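Local coordinates for Alr4995 protein (Nostoc sp., PDB 6LRF) that probably acts as a bifunctional enzyme of cyanobacterial arginine breakdown, joining arginine dihydrolase and ornithine cyclodeaminase activities in one chain, at residues Val528-Leu540 and Gly552-Ile564. Residues are numbered along the deposited sequence; the frame is centred on the assembly and turned at random.
Sequences VHDIEQNMMGTSL and GGHRHHLKVINTI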
# COMPACT_ATOMS: atom_id res chain seq x y z
N VAL B 528 -18.77 -20.47 -4.36
CA VAL B 528 -20.04 -19.75 -4.33
C VAL B 528 -20.01 -18.54 -5.28
O VAL B 528 -20.97 -18.30 -5.99
CB VAL B 528 -20.42 -19.25 -2.92
CG1 VAL B 528 -21.75 -18.50 -2.97
CG2 VAL B 528 -20.54 -20.42 -1.93
N HIS B 529 -18.92 -17.78 -5.28
CA HIS B 529 -18.82 -16.60 -6.14
C HIS B 529 -18.83 -16.97 -7.62
O HIS B 529 -19.43 -16.27 -8.43
CB HIS B 529 -17.56 -15.80 -5.81
CG HIS B 529 -17.68 -15.00 -4.55
ND1 HIS B 529 -18.06 -13.67 -4.55
CD2 HIS B 529 -17.50 -15.34 -3.26
CE1 HIS B 529 -18.09 -13.23 -3.31
NE2 HIS B 529 -17.76 -14.23 -2.50
N ASP B 530 -18.13 -18.04 -7.97
CA ASP B 530 -18.09 -18.50 -9.35
C ASP B 530 -19.49 -18.91 -9.80
O ASP B 530 -19.95 -18.54 -10.89
CB ASP B 530 -17.13 -19.67 -9.51
CG ASP B 530 -17.23 -20.33 -10.89
OD1 ASP B 530 -16.83 -19.70 -11.90
OD2 ASP B 530 -17.67 -21.50 -10.95
N ILE B 531 -20.18 -19.66 -8.95
CA ILE B 531 -21.51 -20.11 -9.30
C ILE B 531 -22.45 -18.91 -9.35
O ILE B 531 -23.22 -18.79 -10.29
CB ILE B 531 -21.99 -21.19 -8.34
CG1 ILE B 531 -21.10 -22.43 -8.51
CG2 ILE B 531 -23.45 -21.53 -8.61
CD1 ILE B 531 -21.37 -23.56 -7.53
N GLU B 532 -22.35 -17.99 -8.39
CA GLU B 532 -23.20 -16.80 -8.41
C GLU B 532 -23.01 -15.97 -9.69
O GLU B 532 -23.98 -15.54 -10.31
CB GLU B 532 -22.94 -15.91 -7.19
CG GLU B 532 -23.97 -14.81 -7.01
CD GLU B 532 -23.53 -13.72 -6.04
OE1 GLU B 532 -22.56 -13.92 -5.28
OE2 GLU B 532 -24.15 -12.64 -6.07
N GLN B 533 -21.76 -15.74 -10.07
CA GLN B 533 -21.46 -14.93 -11.24
C GLN B 533 -22.05 -15.56 -12.49
O GLN B 533 -22.52 -14.86 -13.39
CB GLN B 533 -19.96 -14.73 -11.41
CG GLN B 533 -19.51 -14.45 -12.87
CD GLN B 533 -17.98 -14.49 -13.06
OE1 GLN B 533 -17.29 -13.52 -12.72
NE2 GLN B 533 -17.45 -15.59 -13.60
N ASN B 534 -22.05 -16.89 -12.54
CA ASN B 534 -22.48 -17.59 -13.74
C ASN B 534 -23.99 -17.82 -13.79
O ASN B 534 -24.57 -17.84 -14.86
CB ASN B 534 -21.72 -18.91 -13.87
CG ASN B 534 -20.33 -18.71 -14.43
OD1 ASN B 534 -20.15 -18.66 -15.64
ND2 ASN B 534 -19.34 -18.55 -13.55
N MSE B 535 -24.61 -17.98 -12.63
CA MSE B 535 -26.06 -18.16 -12.57
C MSE B 535 -26.80 -16.83 -12.60
O MSE B 535 -27.83 -16.71 -13.26
CB MSE B 535 -26.46 -18.91 -11.30
CG MSE B 535 -26.20 -20.40 -11.28
SE MSE B 535 -26.88 -21.14 -9.59
CE MSE B 535 -28.76 -20.67 -9.83
N MSE B 536 -26.29 -15.85 -11.87
CA MSE B 536 -27.02 -14.61 -11.63
C MSE B 536 -26.38 -13.38 -12.27
O MSE B 536 -26.98 -12.31 -12.25
CB MSE B 536 -27.15 -14.32 -10.13
CG MSE B 536 -27.40 -15.50 -9.21
SE MSE B 536 -29.26 -16.03 -9.29
CE MSE B 536 -30.09 -14.48 -8.52
N GLY B 537 -25.17 -13.51 -12.80
CA GLY B 537 -24.43 -12.35 -13.29
C GLY B 537 -23.98 -11.38 -12.21
O GLY B 537 -23.71 -10.20 -12.48
N THR B 538 -23.90 -11.85 -10.97
CA THR B 538 -23.43 -11.03 -9.84
C THR B 538 -22.43 -11.76 -8.96
O THR B 538 -22.28 -12.98 -9.03
CB THR B 538 -24.60 -10.56 -8.93
OG1 THR B 538 -25.36 -11.69 -8.47
CG2 THR B 538 -25.52 -9.57 -9.65
N SER B 539 -21.75 -11.01 -8.12
CA SER B 539 -20.76 -11.59 -7.23
C SER B 539 -20.66 -10.75 -5.96
O SER B 539 -20.16 -9.63 -6.02
CB SER B 539 -19.41 -11.68 -7.94
OG SER B 539 -18.44 -12.29 -7.12
N LEU B 540 -21.14 -11.30 -4.84
CA LEU B 540 -21.26 -10.58 -3.57
C LEU B 540 -20.08 -9.64 -3.32
O LEU B 540 -18.94 -10.09 -3.24
CB LEU B 540 -21.37 -11.56 -2.40
CG LEU B 540 -21.47 -10.91 -1.01
CD1 LEU B 540 -22.63 -9.94 -0.96
CD2 LEU B 540 -21.62 -11.97 0.07
N GLY B 552 -24.89 -4.44 -0.69
CA GLY B 552 -26.02 -5.34 -0.92
C GLY B 552 -25.58 -6.66 -1.53
O GLY B 552 -24.42 -7.07 -1.39
N GLY B 553 -26.51 -7.34 -2.20
CA GLY B 553 -26.20 -8.55 -2.94
C GLY B 553 -26.27 -9.85 -2.14
O GLY B 553 -25.98 -10.93 -2.67
N HIS B 554 -26.66 -9.76 -0.86
CA HIS B 554 -26.65 -10.96 -0.02
C HIS B 554 -27.70 -11.96 -0.49
O HIS B 554 -27.46 -13.17 -0.46
CB HIS B 554 -26.85 -10.58 1.45
CG HIS B 554 -25.61 -10.06 2.11
ND1 HIS B 554 -24.82 -10.83 2.94
CD2 HIS B 554 -25.01 -8.84 2.06
CE1 HIS B 554 -23.80 -10.11 3.37
NE2 HIS B 554 -23.89 -8.90 2.85
N ARG B 555 -28.84 -11.47 -0.98
CA ARG B 555 -29.91 -12.33 -1.46
C ARG B 555 -29.44 -13.28 -2.57
O ARG B 555 -29.67 -14.49 -2.49
CB ARG B 555 -31.11 -11.48 -1.94
CG ARG B 555 -31.94 -10.87 -0.78
CD ARG B 555 -33.09 -10.01 -1.31
NE ARG B 555 -34.00 -10.75 -2.18
CZ ARG B 555 -35.07 -11.42 -1.74
NH1 ARG B 555 -35.36 -11.43 -0.44
NH2 ARG B 555 -35.85 -12.07 -2.59
N HIS B 556 -28.79 -12.75 -3.60
CA HIS B 556 -28.27 -13.58 -4.68
C HIS B 556 -27.27 -14.61 -4.15
O HIS B 556 -27.25 -15.76 -4.60
CB HIS B 556 -27.62 -12.72 -5.77
CG HIS B 556 -28.60 -12.06 -6.70
ND1 HIS B 556 -28.22 -11.44 -7.87
CD2 HIS B 556 -29.95 -11.92 -6.62
CE1 HIS B 556 -29.29 -10.96 -8.47
NE2 HIS B 556 -30.35 -11.24 -7.74
N HIS B 557 -26.44 -14.18 -3.21
CA HIS B 557 -25.41 -15.05 -2.63
C HIS B 557 -25.99 -16.22 -1.82
O HIS B 557 -25.63 -17.38 -2.03
CB HIS B 557 -24.50 -14.21 -1.73
CG HIS B 557 -23.17 -14.82 -1.48
ND1 HIS B 557 -22.20 -14.95 -2.46
CD2 HIS B 557 -22.63 -15.35 -0.35
CE1 HIS B 557 -21.12 -15.52 -1.95
NE2 HIS B 557 -21.36 -15.77 -0.67
N LEU B 558 -26.89 -15.90 -0.90
CA LEU B 558 -27.59 -16.89 -0.09
C LEU B 558 -28.48 -17.79 -0.95
O LEU B 558 -28.59 -18.99 -0.66
CB LEU B 558 -28.44 -16.20 0.98
CG LEU B 558 -27.77 -16.03 2.34
CD1 LEU B 558 -27.63 -17.40 3.02
CD2 LEU B 558 -26.41 -15.36 2.20
N LYS B 559 -29.10 -17.22 -1.98
CA LYS B 559 -29.90 -18.03 -2.90
C LYS B 559 -29.07 -19.12 -3.54
O LYS B 559 -29.51 -20.26 -3.66
CB LYS B 559 -30.53 -17.18 -4.01
CG LYS B 559 -31.06 -18.00 -5.17
CD LYS B 559 -31.99 -17.20 -6.08
CE LYS B 559 -32.76 -18.12 -7.02
NZ LYS B 559 -33.96 -17.45 -7.61
N VAL B 560 -27.87 -18.77 -3.97
CA VAL B 560 -27.01 -19.74 -4.61
C VAL B 560 -26.63 -20.84 -3.63
O VAL B 560 -26.64 -22.02 -3.98
CB VAL B 560 -25.73 -19.07 -5.18
CG1 VAL B 560 -24.67 -20.13 -5.52
CG2 VAL B 560 -26.07 -18.21 -6.39
N ILE B 561 -26.31 -20.46 -2.40
CA ILE B 561 -25.89 -21.44 -1.40
C ILE B 561 -27.04 -22.39 -1.11
O ILE B 561 -26.87 -23.61 -1.14
CB ILE B 561 -25.40 -20.76 -0.12
CG1 ILE B 561 -24.05 -20.06 -0.41
CG2 ILE B 561 -25.26 -21.79 1.01
CD1 ILE B 561 -23.52 -19.20 0.74
N ASN B 562 -28.21 -21.82 -0.85
CA ASN B 562 -29.41 -22.63 -0.62
C ASN B 562 -29.76 -23.57 -1.79
O ASN B 562 -30.15 -24.71 -1.59
CB ASN B 562 -30.60 -21.72 -0.34
CG ASN B 562 -31.73 -22.47 0.29
OD1 ASN B 562 -31.57 -23.03 1.38
ND2 ASN B 562 -32.89 -22.52 -0.38
N THR B 563 -29.61 -23.08 -3.01
CA THR B 563 -29.93 -23.89 -4.18
C THR B 563 -28.98 -25.09 -4.32
O THR B 563 -29.41 -26.21 -4.60
CB THR B 563 -29.89 -23.02 -5.46
OG1 THR B 563 -30.88 -21.99 -5.34
CG2 THR B 563 -30.18 -23.84 -6.70
N ILE B 564 -27.68 -24.86 -4.13
CA ILE B 564 -26.73 -25.97 -4.21
C ILE B 564 -26.99 -26.98 -3.07
O ILE B 564 -26.96 -28.18 -3.29
CB ILE B 564 -25.26 -25.49 -4.17
CG1 ILE B 564 -25.00 -24.44 -5.28
CG2 ILE B 564 -24.29 -26.66 -4.37
CD1 ILE B 564 -25.38 -24.92 -6.68
O HOH W 1 -24.28 -10.34 -4.93
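E532 reaches from helix 524-536 to H557 on helix 554-567. E532 CB and E532 CG both lie 4.0 Å from V560 CG2, and the V560 side chain is a knob in the hole formed by V528, I531, E532 and M536. The two helices belong to the Rossmann-type C-terminal region, the first following parallel-sheet strand 519-523; their short segments cross at 105°. Because E532 CG stands anti to the backbone N (chi1 -168°) and the chain runs on extended, the carboxylate arrives at H557. E532 OE1 takes a nearly straight hydrogen bond from H557 ND1 (3.0 Å, 175°); OE1 lies in the plane of the H557 ring, while ND1 comes in from above the carboxylate plane. L540 N donates to E532 OE1 from the opposite face. E532 OE2 accepts from T538 OG1 at 2.9 Å, and also from a water that donates to G553 O. T538 OG1 in turn accepts from H556 ND1 at 2.9 Å. With an alanine here instead of E532, H557 ND1 and L540 N would probably lose the acceptor they share, and T538 OG1 its acceptor too. V528 CG1 and L540 CD2 cover opposite faces of the H557 ring, each 3.6 Å from the H557 ring centroid.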